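Long-range contacts in monomethylamine methyltransferase MtmB1 (Methanosarcina barkeri, PDB 1TV4), which catalyses the transfer of the methyl group of monomethylamine to the corrinoid cofactor of its partner protein MtmC in methanogenesis: residues A[113-118]-A[321-326]; A[328-333]-A[360-365]; A[305-310]-A[334-339]. All coordinates share one frame; numbering follows the deposited sequence. Where two conformers were deposited one is given.

The three contacts follow one sector of the TIM barrel from the N-terminal ends of its strands to the ligand. Contact 1 joins the loop 113-118 to the C-terminal end of helix 309-325, and its centre lies about 9 Å from that of contact 2. Those two touch: Arg116 N lies 2.8 Å from Glu362 OE2, probably a hydrogen bond. Contact 2 pairs neighbouring barrel strands, and contact 3 follows directly after Gln333, with centres about 16 Å apart; Ser365 O and Tyr334 N lie 3.0 Å apart, probably hydrogen-bonded. Contacts 2 and 3 both reach the bound sulfo-pyrrolidine ligand BG3, through Gln333 and Ser365 and through Tyr335, whereas contacts 1 and 3 lie about 23 Å apart between centres.

Contact 1 (A[113-118]-A[321-326]); sequences VRKRSV and TISEFT
The irregular segment 113-118 passes the last turn of helix 309-325, with Ser117 and Ser323 closest at 6.1 Å between their CA atoms. Lys115 reaches across with an extended chain; its CG stands opposite the backbone N (chi1 179°), and the straight methylene run carries the ammonium to the helix end. There NZ donates to Ser323 O at 2.9 Å, in the carbonyl plane and on a lone pair, and to Thr326 O at 2.9 Å, tilted 30° from that carbonyl's plane. Asp327 adds a salt bridge to the same nitrogen. The helix end is also closed from within: Thr326 OG1 donates to Ile322 O at 2.7 Å, on the opposite face of the carbonyl from Thr326 N. The CB of Ser323 points toward the loop, and one water joins its OG to Val118 N, while another makes weak bonds to OG and Arg116 O. A methionine replacing Lys115 would probably leave the carbonyls of Ser323 and Thr326 without this donor and would remove the salt bridge to Asp327. A positive charge at the carbonyl-rich C-terminus of a helix probably interacts well with the helix dipole, so the contact joins loop and helix mainly by electrostatics and water.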
loop_
_atom_site.group_PDB
_atom_site.type_symbol
_atom_site.label_atom_id
_atom_site.label_comp_id
_atom_site.label_asym_id
_atom_site.label_seq_id
_atom_site.Cartn_x
_atom_site.Cartn_y
_atom_site.Cartn_z
ATOM N N VAL A 113 -2.504 -18.951 -14.294
ATOM C CA VAL A 113 -3.479 -19.642 -15.122
ATOM C C VAL A 113 -3.029 -19.458 -16.562
ATOM O O VAL A 113 -2.979 -18.334 -17.064
ATOM C CB VAL A 113 -4.891 -19.051 -14.953
ATOM C CG1 VAL A 113 -5.891 -19.834 -15.811
ATOM C CG2 VAL A 113 -5.300 -19.107 -13.492
ATOM N N ARG A 114 -2.677 -20.564 -17.211
ATOM C CA ARG A 114 -2.218 -20.527 -18.595
ATOM C C ARG A 114 -3.024 -21.525 -19.412
ATOM O O ARG A 114 -3.578 -22.475 -18.868
ATOM C CB ARG A 114 -0.726 -20.871 -18.673
ATOM C CG ARG A 114 0.169 -19.923 -17.873
ATOM C CD ARG A 114 1.649 -20.151 -18.180
ATOM N NE ARG A 114 2.513 -19.225 -17.445
ATOM C CZ ARG A 114 3.076 -19.490 -16.268
ATOM N NH1 ARG A 114 2.875 -20.660 -15.678
ATOM N NH2 ARG A 114 3.841 -18.579 -15.680
ATOM N N LYS A 115 -3.078 -21.316 -20.721
ATOM C CA LYS A 115 -3.848 -22.207 -21.585
ATOM C C LYS A 115 -3.371 -23.653 -21.589
ATOM O O LYS A 115 -2.170 -23.925 -21.564
ATOM C CB LYS A 115 -3.847 -21.687 -23.026
ATOM C CG LYS A 115 -4.620 -22.595 -23.985
ATOM C CD LYS A 115 -4.621 -22.068 -25.411
ATOM C CE LYS A 115 -5.389 -23.010 -26.334
ATOM N NZ LYS A 115 -5.338 -22.577 -27.757
ATOM N N ARG A 116 -4.332 -24.575 -21.616
ATOM C CA ARG A 116 -4.060 -26.012 -21.677
ATOM C C ARG A 116 -4.672 -26.492 -22.985
ATOM O O ARG A 116 -5.718 -26.004 -23.389
ATOM C CB ARG A 116 -4.738 -26.764 -20.525
ATOM C CG ARG A 116 -4.083 -26.584 -19.168
ATOM C CD ARG A 116 -4.730 -27.473 -18.102
ATOM N NE ARG A 116 -4.503 -28.898 -18.344
ATOM C CZ ARG A 116 -5.396 -29.731 -18.874
ATOM N NH1 ARG A 116 -6.602 -29.292 -19.227
ATOM N NH2 ARG A 116 -5.081 -31.009 -19.053
ATOM N N SER A 117 -4.030 -27.437 -23.658
ATOM C CA SER A 117 -4.586 -27.945 -24.907
ATOM C C SER A 117 -5.296 -29.261 -24.633
ATOM O O SER A 117 -5.245 -29.783 -23.521
ATOM C CB SER A 117 -3.477 -28.165 -25.935
ATOM O OG SER A 117 -2.529 -29.107 -25.454
ATOM N N VAL A 118 -5.972 -29.795 -25.642
ATOM C CA VAL A 118 -6.653 -31.067 -25.474
ATOM C C VAL A 118 -5.587 -32.110 -25.148
ATOM O O VAL A 118 -4.535 -32.144 -25.793
ATOM C CB VAL A 118 -7.401 -31.469 -26.762
ATOM C CG1 VAL A 118 -7.902 -32.899 -26.654
ATOM C CG2 VAL A 118 -8.574 -30.521 -26.989
ATOM N N THR A 321 -13.057 -27.738 -29.039
ATOM C CA THR A 321 -13.172 -26.882 -30.213
ATOM C C THR A 321 -12.679 -25.467 -29.923
ATOM O O THR A 321 -11.978 -24.866 -30.740
ATOM C CB THR A 321 -14.629 -26.841 -30.706
ATOM O OG1 THR A 321 -15.045 -28.172 -31.037
ATOM C CG2 THR A 321 -14.754 -25.959 -31.943
ATOM N N ILE A 322 -13.046 -24.938 -28.761
ATOM C CA ILE A 322 -12.607 -23.603 -28.370
ATOM C C ILE A 322 -11.081 -23.609 -28.218
ATOM O O ILE A 322 -10.399 -22.638 -28.558
ATOM C CB ILE A 322 -13.275 -23.180 -27.039
ATOM C CG1 ILE A 322 -14.740 -22.809 -27.295
ATOM C CG2 ILE A 322 -12.517 -22.017 -26.401
ATOM C CD1 ILE A 322 -14.929 -21.624 -28.226
ATOM N N SER A 323 -10.550 -24.723 -27.728
ATOM C CA SER A 323 -9.111 -24.856 -27.527
ATOM C C SER A 323 -8.368 -24.906 -28.859
ATOM O O SER A 323 -7.278 -24.347 -29.006
ATOM C CB SER A 323 -8.814 -26.127 -26.727
ATOM O OG SER A 323 -7.423 -26.247 -26.471
ATOM N N GLU A 324 -8.971 -25.574 -29.833
ATOM C CA GLU A 324 -8.361 -25.719 -31.145
ATOM C C GLU A 324 -8.300 -24.429 -31.958
ATOM O O GLU A 324 -7.298 -24.154 -32.622
ATOM C CB GLU A 324 -9.122 -26.782 -31.947
ATOM C CG GLU A 324 -8.553 -27.051 -33.331
ATOM C CD GLU A 324 -7.248 -27.826 -33.289
ATOM O OE1 GLU A 324 -6.579 -27.921 -34.339
ATOM O OE2 GLU A 324 -6.894 -28.345 -32.209
ATOM N N PHE A 325 -9.359 -23.628 -31.893
ATOM C CA PHE A 325 -9.422 -22.413 -32.694
ATOM C C PHE A 325 -9.271 -21.059 -32.015
ATOM O O PHE A 325 -9.272 -20.034 -32.699
ATOM C CB PHE A 325 -10.716 -22.428 -33.513
ATOM C CG PHE A 325 -10.851 -23.641 -34.380
ATOM C CD1 PHE A 325 -11.530 -24.764 -33.927
ATOM C CD2 PHE A 325 -10.224 -23.692 -35.620
ATOM C CE1 PHE A 325 -11.579 -25.927 -34.695
ATOM C CE2 PHE A 325 -10.267 -24.849 -36.397
ATOM C CZ PHE A 325 -10.944 -25.968 -35.930
ATOM N N THR A 326 -9.144 -21.038 -30.692
ATOM C CA THR A 326 -8.986 -19.771 -29.974
ATOM C C THR A 326 -8.090 -19.957 -28.759
ATOM O O THR A 326 -7.734 -21.078 -28.401
ATOM C CB THR A 326 -10.330 -19.225 -29.429
ATOM O OG1 THR A 326 -10.682 -19.945 -28.238
ATOM C CG2 THR A 326 -11.446 -19.382 -30.458
HETATM O O HOH W 1 -8.326 -24.206 -24.463
HETATM O O HOH W 2 -6.149 -28.265 -28.074
#

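Contact 2 (A[328-333]-A[360-365]); sequences ILSGNQ and GREILS. With BG3 (3-methyl-5-sulfo-pyrrolidine-2-carboxylic acid), chain L.
Arg361 and Glu362 of the segment 360-365 reach Ser330 of the segment 328-333, Arg361 at its hydroxyl and Glu362 at its backbone. Arg361, bent at its second torsion, brings NH1 to Ser330 OG at 2.9 Å, near the guanidinium edge but 17° out of its plane, while Gly331 O lies over one face of the group without a hydrogen bond to NH1. His282 and Asp296 take further N-H groups of this guanidinium. Glu362 folds back at chi2 (67°) so that OE1 accepts from Ser330 N at 2.8 Å on its anti side, and its CG meets Leu329 CD2 at 3.7 Å, the two side chains crossing at about a right angle. Ser330 O in turn is gripped from opposite faces by Glu362 N and Ile363 N. A water bridges Ile328 O, Glu362 OE1 and Ser330 OG.

Beyond this polar end, strands 330-333 and 363-365 run parallel, 22° apart, as neighbours in the beta-alpha-beta unit completed by helix 343-358. Ser365 N donates to Asn332 O at 3.0 Å, almost straight. Gln333 and Ser365 lie on the same face of the sheet, lining the BG3 pocket, with Ser365 OG 2.8 Å from BG3 O1. Buried charges thus meet buried serine and backbone groups at one end of the strand pair, while its other end turns polar side chains to the ligand.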
loop_
_atom_site.group_PDB
_atom_site.type_symbol
_atom_site.label_atom_id
_atom_site.label_comp_id
_atom_site.label_asym_id
_atom_site.label_seq_id
_atom_site.Cartn_x
_atom_site.Cartn_y
_atom_site.Cartn_z
ATOM N N ILE A 328 -9.096 -18.572 -25.884
ATOM C CA ILE A 328 -10.018 -18.207 -24.816
ATOM C C ILE A 328 -9.802 -19.151 -23.635
ATOM O O ILE A 328 -9.883 -20.371 -23.783
ATOM C CB ILE A 328 -11.493 -18.311 -25.291
ATOM C CG1 ILE A 328 -11.768 -17.257 -26.370
ATOM C CG2 ILE A 328 -12.438 -18.118 -24.113
ATOM C CD1 ILE A 328 -13.178 -17.341 -26.969
ATOM N N LEU A 329 -9.505 -18.585 -22.467
ATOM C CA LEU A 329 -9.286 -19.382 -21.262
ATOM C C LEU A 329 -10.645 -19.731 -20.661
ATOM O O LEU A 329 -11.559 -18.908 -20.690
ATOM C CB LEU A 329 -8.453 -18.588 -20.252
ATOM C CG LEU A 329 -7.062 -18.170 -20.738
ATOM C CD1 LEU A 329 -6.394 -17.282 -19.693
ATOM C CD2 LEU A 329 -6.219 -19.405 -21.003
ATOM N N SER A 330 -10.785 -20.934 -20.111
ATOM C CA SER A 330 -12.074 -21.323 -19.548
ATOM C C SER A 330 -12.021 -22.390 -18.469
ATOM O O SER A 330 -10.976 -22.986 -18.193
ATOM C CB SER A 330 -12.994 -21.828 -20.660
ATOM O OG SER A 330 -12.589 -23.121 -21.084
ATOM N N GLY A 331 -13.182 -22.624 -17.872
ATOM C CA GLY A 331 -13.316 -23.633 -16.845
ATOM C C GLY A 331 -14.713 -24.210 -16.955
ATOM O O GLY A 331 -15.496 -23.791 -17.813
ATOM N N ASN A 332 -15.022 -25.179 -16.104
ATOM C CA ASN A 332 -16.345 -25.792 -16.093
ATOM C C ASN A 332 -16.733 -25.954 -14.625
ATOM O O ASN A 332 -15.869 -26.180 -13.772
ATOM C CB ASN A 332 -16.310 -27.148 -16.810
ATOM C CG ASN A 332 -17.695 -27.631 -17.217
ATOM O OD1 ASN A 332 -18.685 -26.916 -17.060
ATOM N ND2 ASN A 332 -17.766 -28.848 -17.750
ATOM N N GLN A 333 -18.025 -25.825 -14.330
ATOM C CA GLN A 333 -18.520 -25.940 -12.961
ATOM C C GLN A 333 -19.178 -27.297 -12.716
ATOM O O GLN A 333 -19.806 -27.861 -13.608
ATOM C CB GLN A 333 -19.491 -24.794 -12.651
ATOM C CG GLN A 333 -20.764 -24.781 -13.475
ATOM C CD GLN A 333 -21.538 -23.483 -13.317
ATOM O OE1 GLN A 333 -22.681 -23.369 -13.760
ATOM N NE2 GLN A 333 -20.914 -22.494 -12.690
ATOM N N GLY A 360 -9.280 -29.995 -22.322
ATOM C CA GLY A 360 -8.538 -28.743 -22.305
ATOM C C GLY A 360 -8.945 -27.593 -21.395
ATOM O O GLY A 360 -8.512 -26.475 -21.629
ATOM N N ARG A 361 -9.749 -27.823 -20.365
ATOM C CA ARG A 361 -10.130 -26.714 -19.481
ATOM C C ARG A 361 -8.923 -26.203 -18.693
ATOM O O ARG A 361 -8.016 -26.969 -18.373
ATOM C CB ARG A 361 -11.208 -27.157 -18.488
ATOM C CG ARG A 361 -12.540 -27.538 -19.111
ATOM C CD ARG A 361 -13.286 -26.332 -19.670
ATOM N NE ARG A 361 -14.543 -26.748 -20.290
ATOM C CZ ARG A 361 -15.354 -25.944 -20.968
ATOM N NH1 ARG A 361 -15.052 -24.660 -21.124
ATOM N NH2 ARG A 361 -16.464 -26.430 -21.506
ATOM N N GLU A 362 -8.915 -24.913 -18.374
ATOM C CA GLU A 362 -7.815 -24.334 -17.603
ATOM C C GLU A 362 -8.122 -24.385 -16.112
ATOM O O GLU A 362 -7.211 -24.465 -15.284
ATOM C CB GLU A 362 -7.580 -22.871 -17.989
ATOM C CG GLU A 362 -6.819 -22.639 -19.290
ATOM C CD GLU A 362 -7.586 -23.084 -20.516
ATOM O OE1 GLU A 362 -8.803 -22.803 -20.604
ATOM O OE2 GLU A 362 -6.961 -23.703 -21.401
ATOM N N ILE A 363 -9.410 -24.337 -15.780
ATOM C CA ILE A 363 -9.851 -24.329 -14.392
ATOM C C ILE A 363 -11.047 -25.244 -14.144
ATOM O O ILE A 363 -11.974 -25.295 -14.950
ATOM C CB ILE A 363 -10.268 -22.898 -13.972
ATOM C CG1 ILE A 363 -9.084 -21.937 -14.127
ATOM C CG2 ILE A 363 -10.786 -22.900 -12.542
ATOM C CD1 ILE A 363 -9.469 -20.475 -13.997
ATOM N N LEU A 364 -11.011 -25.969 -13.029
ATOM C CA LEU A 364 -12.109 -26.847 -12.634
ATOM C C LEU A 364 -12.726 -26.184 -11.403
ATOM O O LEU A 364 -12.047 -26.004 -10.396
ATOM C CB LEU A 364 -11.581 -28.235 -12.264
ATOM C CG LEU A 364 -10.677 -28.908 -13.297
ATOM C CD1 LEU A 364 -10.369 -30.331 -12.846
ATOM C CD2 LEU A 364 -11.362 -28.912 -14.655
ATOM N N SER A 365 -14.002 -25.817 -11.478
ATOM C CA SER A 365 -14.667 -25.149 -10.359
ATOM C C SER A 365 -15.761 -26.030 -9.751
ATOM O O SER A 365 -16.852 -26.154 -10.313
ATOM C CB SER A 365 -15.265 -23.820 -10.837
ATOM O OG SER A 365 -15.612 -22.976 -9.752
HETATM C C1 BG3 L . -18.869 -20.795 -10.016
HETATM C C2 BG3 L . -20.419 -20.779 -9.796
HETATM C C3 BG3 L . -20.970 -19.967 -8.661
HETATM C C4 BG3 L . -22.436 -20.223 -8.868
HETATM C C5 BG3 L . -22.410 -19.900 -10.397
HETATM C C6 BG3 L . -20.577 -20.483 -7.331
HETATM O O1 BG3 L . -18.208 -21.836 -10.011
HETATM N N1 BG3 L . -21.081 -20.294 -11.016
HETATM S S1 BG3 L . -23.766 -20.722 -11.240
HETATM O O2 BG3 L . -25.026 -20.295 -10.601
HETATM O O3 BG3 L . -23.700 -20.370 -12.667
HETATM O O4 BG3 L . -23.615 -22.174 -11.050
HETATM O O HOH W 3 -10.397 -22.806 -22.695
#

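Contact 3 (A[305-310]-A[334-339]); sequences STNTRE and YYPCAG. With BG3 (3-methyl-5-sulfo-pyrrolidine-2-carboxylic acid), chain L.
Tyr335 O is the acceptor on which the segment 305-310 closes over the segment 334-339. Ser305 OG donates to it at 2.7 Å, tilted 19° from the carbonyl plane, and Thr306 N adds a longer bond of 3.2 Å. The same Ser305 hydroxyl oxygen accepts from Asn307 N at 171°, an ST turn, so it donates across the contact while bracing its own loop. Thr306 OG1 accepts from Tyr335 N at 2.8 Å; it sits between the backbone N and the carbonyl carbon (chi1 54°), and Gln352 is its further hydrogen-bond partner. Both backbone polar atoms of Tyr335 are therefore satisfied by the facing loop. Asn307 brings OD1 to 3.2 Å from Pro336 CA, while its ND2 is bonded to Glu348, which also takes Cys337 N and Ala338 N. Cys337 SG packs on Ser305 CB at 3.6 Å.

The Tyr335 ring, touched obliquely by Thr306 CG2, extends to the ligand, where OH donates to the sulfonate oxygen BG3 O4 at 2.6 Å, near the ring plane. With its backbone held at N and O by the loop before helix 309-325, Tyr335 is probably kept in position for its hydroxyl to meet the sulfonate, the contact forming a second shell to this pocket residue.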
loop_
_atom_site.group_PDB
_atom_site.type_symbol
_atom_site.label_atom_id
_atom_site.label_comp_id
_atom_site.label_asym_id
_atom_site.label_seq_id
_atom_site.Cartn_x
_atom_site.Cartn_y
_atom_site.Cartn_z
ATOM N N SER A 305 -27.974 -31.744 -13.563
ATOM C CA SER A 305 -26.575 -32.064 -13.309
ATOM C C SER A 305 -25.704 -31.728 -14.515
ATOM O O SER A 305 -26.175 -31.709 -15.655
ATOM C CB SER A 305 -26.431 -33.549 -12.964
ATOM O OG SER A 305 -25.072 -33.924 -12.836
ATOM N N THR A 306 -24.429 -31.463 -14.253
ATOM C CA THR A 306 -23.481 -31.127 -15.308
ATOM C C THR A 306 -22.685 -32.354 -15.743
ATOM O O THR A 306 -21.874 -32.271 -16.664
ATOM C CB THR A 306 -22.465 -30.078 -14.822
ATOM O OG1 THR A 306 -21.850 -30.554 -13.620
ATOM C CG2 THR A 306 -23.141 -28.743 -14.554
ATOM N N ASN A 307 -22.909 -33.490 -15.088
ATOM C CA ASN A 307 -22.151 -34.684 -15.433
ATOM C C ASN A 307 -22.924 -35.843 -16.053
ATOM O O ASN A 307 -22.553 -37.003 -15.871
ATOM C CB ASN A 307 -21.355 -35.183 -14.214
ATOM C CG ASN A 307 -22.220 -35.392 -12.991
ATOM O OD1 ASN A 307 -22.164 -34.616 -12.032
ATOM N ND2 ASN A 307 -23.028 -36.447 -13.013
ATOM N N THR A 308 -23.992 -35.537 -16.786
ATOM C CA THR A 308 -24.746 -36.596 -17.449
ATOM C C THR A 308 -23.990 -36.864 -18.744
ATOM O O THR A 308 -23.139 -36.067 -19.150
ATOM C CB THR A 308 -26.197 -36.174 -17.792
ATOM O OG1 THR A 308 -26.182 -35.136 -18.779
ATOM C CG2 THR A 308 -26.918 -35.682 -16.546
ATOM N N ARG A 309 -24.287 -37.982 -19.394
ATOM C CA ARG A 309 -23.607 -38.315 -20.634
ATOM C C ARG A 309 -23.689 -37.166 -21.637
ATOM O O ARG A 309 -22.686 -36.791 -22.245
ATOM C CB ARG A 309 -24.210 -39.590 -21.236
ATOM C CG ARG A 309 -23.527 -40.072 -22.505
ATOM C CD ARG A 309 -24.083 -41.429 -22.922
ATOM N NE ARG A 309 -23.748 -42.477 -21.960
ATOM C CZ ARG A 309 -22.625 -43.189 -21.986
ATOM N NH1 ARG A 309 -21.722 -42.972 -22.931
ATOM N NH2 ARG A 309 -22.407 -44.120 -21.065
ATOM N N GLU A 310 -24.880 -36.593 -21.796
ATOM C CA GLU A 310 -25.071 -35.501 -22.744
ATOM C C GLU A 310 -24.319 -34.218 -22.392
ATOM O O GLU A 310 -23.701 -33.604 -23.261
ATOM C CB GLU A 310 -26.561 -35.174 -22.893
ATOM C CG GLU A 310 -27.403 -36.332 -23.409
ATOM C CD GLU A 310 -27.965 -37.188 -22.293
ATOM O OE1 GLU A 310 -27.522 -37.038 -21.135
ATOM O OE2 GLU A 310 -28.852 -38.021 -22.579
ATOM N N TYR A 334 -19.036 -27.799 -11.493
ATOM C CA TYR A 334 -19.544 -29.119 -11.110
ATOM C C TYR A 334 -20.836 -29.222 -10.303
ATOM O O TYR A 334 -20.917 -28.728 -9.177
ATOM C CB TYR A 334 -18.434 -29.861 -10.349
ATOM C CG TYR A 334 -17.200 -30.134 -11.180
ATOM C CD1 TYR A 334 -16.542 -29.103 -11.855
ATOM C CD2 TYR A 334 -16.723 -31.436 -11.337
ATOM C CE1 TYR A 334 -15.445 -29.368 -12.681
ATOM C CE2 TYR A 334 -15.629 -31.710 -12.155
ATOM C CZ TYR A 334 -14.997 -30.677 -12.827
ATOM O OH TYR A 334 -13.953 -30.963 -13.677
ATOM N N TYR A 335 -21.827 -29.904 -10.878
ATOM C CA TYR A 335 -23.114 -30.112 -10.224
ATOM C C TYR A 335 -23.553 -31.576 -10.242
ATOM O O TYR A 335 -24.321 -31.989 -11.111
ATOM C CB TYR A 335 -24.209 -29.284 -10.892
ATOM C CG TYR A 335 -24.271 -27.845 -10.453
ATOM C CD1 TYR A 335 -23.437 -26.881 -11.022
ATOM C CD2 TYR A 335 -25.190 -27.438 -9.488
ATOM C CE1 TYR A 335 -23.528 -25.546 -10.644
ATOM C CE2 TYR A 335 -25.288 -26.111 -9.104
ATOM C CZ TYR A 335 -24.458 -25.169 -9.687
ATOM O OH TYR A 335 -24.591 -23.849 -9.330
ATOM N N PRO A 336 -23.060 -32.381 -9.292
ATOM C CA PRO A 336 -23.442 -33.798 -9.234
ATOM C C PRO A 336 -24.845 -33.926 -8.641
ATOM O O PRO A 336 -25.307 -33.029 -7.934
ATOM C CB PRO A 336 -22.398 -34.409 -8.298
ATOM C CG PRO A 336 -21.244 -33.440 -8.351
ATOM C CD PRO A 336 -21.940 -32.109 -8.379
ATOM N N CYS A 337 -25.518 -35.039 -8.921
ATOM C CA CYS A 337 -26.852 -35.273 -8.370
ATOM C C CYS A 337 -26.735 -35.713 -6.918
ATOM O O CYS A 337 -27.469 -35.238 -6.052
ATOM C CB CYS A 337 -27.578 -36.374 -9.146
ATOM S SG CYS A 337 -28.025 -35.949 -10.825
ATOM N N ALA A 338 -25.808 -36.632 -6.664
ATOM C CA ALA A 338 -25.594 -37.172 -5.326
ATOM C C ALA A 338 -24.954 -36.177 -4.362
ATOM O O ALA A 338 -24.259 -35.247 -4.777
ATOM C CB ALA A 338 -24.744 -38.432 -5.407
ATOM N N GLY A 339 -25.193 -36.395 -3.072
ATOM C CA GLY A 339 -24.648 -35.524 -2.048
ATOM C C GLY A 339 -23.327 -36.034 -1.507
ATOM O O GLY A 339 -22.887 -37.129 -1.861
HETATM C C1 BG3 L . -18.869 -20.795 -10.016
HETATM C C2 BG3 L . -20.419 -20.779 -9.796
HETATM C C3 BG3 L . -20.970 -19.967 -8.661
HETATM C C4 BG3 L . -22.436 -20.223 -8.868
HETATM C C5 BG3 L . -22.410 -19.900 -10.397
HETATM C C6 BG3 L . -20.577 -20.483 -7.331
HETATM O O1 BG3 L . -18.208 -21.836 -10.011
HETATM N N1 BG3 L . -21.081 -20.294 -11.016
HETATM S S1 BG3 L . -23.766 -20.722 -11.240
HETATM O O2 BG3 L . -25.026 -20.295 -10.601
HETATM O O3 BG3 L . -23.700 -20.370 -12.667
HETATM O O4 BG3 L . -23.615 -22.174 -11.050
#